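Local coordinates for probable ribosomal RNA small subunit methyltransferase (Thermus thermophilus, PDB 3DMH), which methylates the N2 atom of a guanine in 16S ribosomal RNA, using S-adenosylmethionine as methyl donor, at residues Y198-V212 and G243-G255. Residues are numbered along the deposited sequence; the frame is centred on the assembly and turned at random.
Sequences YTFHHLPGVFSAGKV and GYGALTLPLARMG. With SAM (S-adenosylmethionine), chain D.
Tyr-244 packs against Phe-200, His-202 and Val-206, its ring set into the loop after strand 196-202. Its ring edge points at the Phe-200 face in an offset edge-to-face pair, planes at 62°; His-202 CD2 sits over the rim of one face, and Val-206 CG2 comes in at the edge. With CG between backbone N and carbonyl carbon (chi1 60°), Tyr-244 OH lies 2.8 Å from Ser-208 O and 2.9 Å from Lys-211 O, two acceptors for one proton. Ser-208 OG donates to Lys-211 O across the type II turn 208-211, and Gly-210 N to His-202 NE2, tying the turn to the strand. A phenylalanine in place of Tyr-244 would probably leave Ser-208 O without this hydroxyl, with Lys-211 O still held by Ser-208 OG. In this Rossmann-like methyltransferase domain, 243-255 runs from the glycine-rich cofactor loop after strand 236-240 into helix 248-253. Gly-243 and Ala-246 line the S-adenosylmethionine pocket, and near the bound guanosine the methyl carbon SAM CE lies over the centre of the Phe-207 ring, with SAM SD 3.4 Å from Phe-207 CD2. Water 2 links Phe-207 O to Tyr-244 N. Farther along, Leu-249 CD2 touches Phe-200 CE1 at 4.0 Å, and Pro-250 CG makes a CH-pi contact over one face of Tyr-198. The bent Arg-253 chain lays its guanidinium near Tyr-198 CE1, planes 16° apart, while NH2 bonds Asn-278 O.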
# COMPACT_ATOMS: atom_id res chain seq x y z
N TYR A 198 -22.63 -0.52 -8.47
CA TYR A 198 -21.80 -0.50 -7.27
C TYR A 198 -21.46 0.93 -6.87
O TYR A 198 -21.25 1.78 -7.74
CB TYR A 198 -20.50 -1.29 -7.49
CG TYR A 198 -20.74 -2.74 -7.86
CD1 TYR A 198 -20.84 -3.72 -6.87
CD2 TYR A 198 -20.91 -3.11 -9.19
CE1 TYR A 198 -21.09 -5.05 -7.21
CE2 TYR A 198 -21.16 -4.43 -9.53
CZ TYR A 198 -21.25 -5.39 -8.54
OH TYR A 198 -21.50 -6.69 -8.90
N THR A 199 -21.42 1.19 -5.57
CA THR A 199 -20.88 2.44 -5.07
C THR A 199 -19.63 2.13 -4.28
O THR A 199 -19.71 1.54 -3.20
CB THR A 199 -21.88 3.20 -4.19
OG1 THR A 199 -23.05 3.49 -4.96
CG2 THR A 199 -21.28 4.51 -3.72
N PHE A 200 -18.50 2.53 -4.83
CA PHE A 200 -17.22 2.35 -4.15
C PHE A 200 -16.91 3.51 -3.21
O PHE A 200 -17.29 4.66 -3.46
CB PHE A 200 -16.10 2.13 -5.15
CG PHE A 200 -16.28 0.90 -5.99
CD1 PHE A 200 -15.91 -0.36 -5.51
CD2 PHE A 200 -16.85 0.98 -7.26
CE1 PHE A 200 -16.08 -1.50 -6.29
CE2 PHE A 200 -17.04 -0.15 -8.04
CZ PHE A 200 -16.65 -1.40 -7.56
N HIS A 201 -16.20 3.19 -2.13
CA HIS A 201 -15.86 4.16 -1.10
C HIS A 201 -14.39 3.98 -0.83
O HIS A 201 -13.91 2.86 -0.71
CB HIS A 201 -16.61 3.87 0.19
CG HIS A 201 -18.06 4.24 0.12
ND1 HIS A 201 -19.01 3.48 -0.53
CD2 HIS A 201 -18.71 5.33 0.60
CE1 HIS A 201 -20.19 4.08 -0.43
NE2 HIS A 201 -20.03 5.20 0.25
N HIS A 202 -13.68 5.09 -0.75
CA HIS A 202 -12.26 5.00 -0.46
C HIS A 202 -11.66 6.22 0.20
O HIS A 202 -12.15 7.36 0.07
CB HIS A 202 -11.47 4.60 -1.71
CG HIS A 202 -11.56 5.60 -2.82
ND1 HIS A 202 -10.89 6.80 -2.79
CD2 HIS A 202 -12.25 5.57 -3.99
CE1 HIS A 202 -11.16 7.47 -3.90
NE2 HIS A 202 -11.98 6.75 -4.64
N LEU A 203 -10.58 5.95 0.93
CA LEU A 203 -9.74 6.97 1.54
C LEU A 203 -8.69 7.44 0.53
O LEU A 203 -8.59 6.87 -0.59
CB LEU A 203 -9.07 6.40 2.80
CG LEU A 203 -10.01 6.10 3.97
CD1 LEU A 203 -9.29 5.17 4.95
CD2 LEU A 203 -10.40 7.38 4.68
N PRO A 204 -7.91 8.48 0.88
CA PRO A 204 -6.88 8.93 -0.05
C PRO A 204 -5.78 7.90 -0.28
O PRO A 204 -5.49 7.08 0.60
CB PRO A 204 -6.28 10.16 0.64
CG PRO A 204 -7.28 10.61 1.65
CD PRO A 204 -7.97 9.33 2.09
N GLY A 205 -5.21 7.94 -1.48
CA GLY A 205 -3.96 7.22 -1.78
C GLY A 205 -4.16 5.87 -2.42
O GLY A 205 -3.18 5.21 -2.85
N VAL A 206 -5.40 5.41 -2.47
CA VAL A 206 -5.70 4.09 -3.05
C VAL A 206 -5.41 4.07 -4.54
O VAL A 206 -5.39 5.13 -5.22
CB VAL A 206 -7.18 3.67 -2.81
CG1 VAL A 206 -7.48 3.66 -1.32
CG2 VAL A 206 -8.13 4.61 -3.57
N PHE A 207 -5.16 2.87 -5.06
CA PHE A 207 -5.01 2.72 -6.51
C PHE A 207 -6.34 3.05 -7.19
O PHE A 207 -7.41 2.58 -6.76
CB PHE A 207 -4.61 1.29 -6.87
CG PHE A 207 -4.58 1.03 -8.34
CD1 PHE A 207 -3.54 1.51 -9.11
CD2 PHE A 207 -5.60 0.30 -8.96
CE1 PHE A 207 -3.50 1.27 -10.49
CE2 PHE A 207 -5.58 0.05 -10.34
CZ PHE A 207 -4.52 0.54 -11.10
N SER A 208 -6.26 3.82 -8.27
CA SER A 208 -7.43 4.12 -9.11
C SER A 208 -8.58 4.78 -8.35
O SER A 208 -9.74 4.40 -8.48
CB SER A 208 -7.91 2.89 -9.89
OG SER A 208 -8.77 3.31 -10.95
N ALA A 209 -8.24 5.82 -7.59
CA ALA A 209 -9.23 6.64 -6.91
C ALA A 209 -10.25 7.18 -7.91
O ALA A 209 -9.88 7.62 -9.00
CB ALA A 209 -8.54 7.80 -6.21
N GLY A 210 -11.52 7.17 -7.54
CA GLY A 210 -12.54 7.92 -8.29
C GLY A 210 -13.16 7.23 -9.50
O GLY A 210 -14.16 7.71 -10.04
N LYS A 211 -12.57 6.11 -9.93
CA LYS A 211 -13.09 5.35 -11.09
C LYS A 211 -12.51 3.95 -11.12
O LYS A 211 -11.40 3.72 -10.66
CB LYS A 211 -12.78 6.05 -12.42
CG LYS A 211 -11.30 6.16 -12.75
CD LYS A 211 -11.09 7.17 -13.88
CE LYS A 211 -9.69 7.08 -14.47
NZ LYS A 211 -8.65 7.42 -13.47
N VAL A 212 -13.27 3.02 -11.70
CA VAL A 212 -12.79 1.65 -11.85
C VAL A 212 -11.71 1.58 -12.93
O VAL A 212 -11.91 2.07 -14.06
CB VAL A 212 -13.97 0.69 -12.15
CG1 VAL A 212 -13.47 -0.72 -12.35
CG2 VAL A 212 -14.97 0.71 -11.00
N GLY A 243 -7.34 -3.83 -3.12
CA GLY A 243 -7.66 -2.41 -3.20
C GLY A 243 -8.99 -2.05 -2.55
O GLY A 243 -9.36 -2.69 -1.55
N TYR A 244 -9.71 -1.05 -3.08
CA TYR A 244 -11.05 -0.73 -2.53
C TYR A 244 -12.16 -1.67 -3.04
O TYR A 244 -13.34 -1.49 -2.72
CB TYR A 244 -11.42 0.74 -2.76
CG TYR A 244 -11.47 1.11 -4.21
CD1 TYR A 244 -12.51 0.68 -5.04
CD2 TYR A 244 -10.48 1.92 -4.75
CE1 TYR A 244 -12.54 1.05 -6.39
CE2 TYR A 244 -10.51 2.31 -6.08
CZ TYR A 244 -11.52 1.85 -6.89
OH TYR A 244 -11.52 2.22 -8.20
N GLY A 245 -11.79 -2.68 -3.83
CA GLY A 245 -12.72 -3.73 -4.19
C GLY A 245 -13.30 -3.78 -5.59
O GLY A 245 -14.35 -4.39 -5.78
N ALA A 246 -12.59 -3.23 -6.58
CA ALA A 246 -13.09 -3.27 -7.97
C ALA A 246 -13.38 -4.69 -8.45
O ALA A 246 -14.35 -4.92 -9.16
CB ALA A 246 -12.14 -2.56 -8.93
N LEU A 247 -12.54 -5.66 -8.05
CA LEU A 247 -12.81 -7.08 -8.36
C LEU A 247 -13.63 -7.76 -7.25
O LEU A 247 -14.50 -8.59 -7.52
CB LEU A 247 -11.51 -7.87 -8.57
CG LEU A 247 -10.54 -7.30 -9.61
CD1 LEU A 247 -9.27 -8.15 -9.71
CD2 LEU A 247 -11.19 -7.19 -11.00
N THR A 248 -13.32 -7.39 -6.01
CA THR A 248 -13.90 -8.03 -4.83
C THR A 248 -15.42 -7.89 -4.76
O THR A 248 -16.12 -8.87 -4.52
CB THR A 248 -13.32 -7.40 -3.55
OG1 THR A 248 -11.91 -7.12 -3.72
CG2 THR A 248 -13.61 -8.31 -2.33
N LEU A 249 -15.92 -6.68 -4.96
CA LEU A 249 -17.36 -6.44 -4.80
C LEU A 249 -18.19 -7.19 -5.85
O LEU A 249 -19.12 -7.91 -5.48
CB LEU A 249 -17.70 -4.93 -4.76
CG LEU A 249 -17.78 -4.31 -3.36
CD1 LEU A 249 -16.42 -4.24 -2.67
CD2 LEU A 249 -18.40 -2.91 -3.42
N PRO A 250 -17.85 -7.03 -7.15
CA PRO A 250 -18.59 -7.80 -8.17
C PRO A 250 -18.53 -9.30 -7.94
O PRO A 250 -19.55 -9.96 -8.06
CB PRO A 250 -17.87 -7.42 -9.47
CG PRO A 250 -17.34 -6.07 -9.21
CD PRO A 250 -16.87 -6.13 -7.78
N LEU A 251 -17.35 -9.84 -7.61
CA LEU A 251 -17.27 -11.28 -7.37
C LEU A 251 -18.12 -11.73 -6.17
O LEU A 251 -18.73 -12.81 -6.21
CB LEU A 251 -15.82 -11.75 -7.26
CG LEU A 251 -15.04 -11.64 -8.58
CD1 LEU A 251 -13.55 -11.81 -8.30
CD2 LEU A 251 -15.53 -12.64 -9.64
N ALA A 252 -18.19 -10.91 -5.12
CA ALA A 252 -19.07 -11.19 -3.97
C ALA A 252 -20.53 -11.12 -4.39
O ALA A 252 -21.34 -11.96 -4.00
CB ALA A 252 -18.81 -10.22 -2.82
N ARG A 253 -20.84 -10.10 -5.20
CA ARG A 253 -22.21 -9.94 -5.72
C ARG A 253 -22.64 -11.15 -6.57
O ARG A 253 -23.80 -11.56 -6.53
CB ARG A 253 -22.33 -8.63 -6.52
CG ARG A 253 -23.72 -8.30 -7.12
CD ARG A 253 -24.82 -8.18 -6.08
NE ARG A 253 -24.62 -7.10 -5.11
CZ ARG A 253 -24.76 -5.80 -5.35
NH1 ARG A 253 -25.07 -5.37 -6.57
NH2 ARG A 253 -24.58 -4.93 -4.37
N MET A 254 -21.68 -11.73 -7.29
CA MET A 254 -21.91 -12.92 -8.11
C MET A 254 -22.01 -14.20 -7.27
O MET A 254 -22.23 -15.28 -7.82
CB MET A 254 -20.83 -13.06 -9.19
CG MET A 254 -20.78 -11.94 -10.24
SD MET A 254 -19.28 -11.97 -11.26
CE MET A 254 -19.66 -13.27 -12.42
N GLY A 255 -21.85 -14.09 -5.96
CA GLY A 255 -22.08 -15.22 -5.05
C GLY A 255 -20.84 -16.00 -4.64
O GLY A 255 -20.96 -17.08 -4.04
N SAM D . -7.67 -5.05 -7.17
CA SAM D . -7.78 -3.55 -7.16
C SAM D . -8.35 -3.09 -8.49
O SAM D . -8.40 -3.94 -9.39
OXT SAM D . -8.71 -1.91 -8.63
CB SAM D . -6.40 -2.89 -6.98
CG SAM D . -5.36 -3.23 -8.04
SD SAM D . -3.81 -2.30 -7.78
CE SAM D . -3.08 -2.34 -9.44
C5' SAM D . -2.70 -3.44 -6.90
C4' SAM D . -3.03 -3.55 -5.42
O4' SAM D . -2.01 -4.38 -4.88
C3' SAM D . -3.02 -2.22 -4.65
O3' SAM D . -4.24 -2.00 -3.96
C2' SAM D . -1.82 -2.36 -3.72
O2' SAM D . -1.91 -1.65 -2.50
C1' SAM D . -1.80 -3.88 -3.57
N9 SAM D . -0.54 -4.36 -3.04
C8 SAM D . 0.74 -3.83 -3.22
N7 SAM D . 1.63 -4.61 -2.57
C5 SAM D . 0.93 -5.63 -1.96
C6 SAM D . 1.30 -6.70 -1.13
N6 SAM D . 2.57 -6.88 -0.76
N1 SAM D . 0.30 -7.55 -0.70
C2 SAM D . -1.01 -7.36 -1.05
N3 SAM D . -1.42 -6.28 -1.82
C4 SAM D . -0.44 -5.46 -2.26
O HOH W 1 -15.07 0.42 -1.66
O HOH W 2 -7.79 0.21 -5.05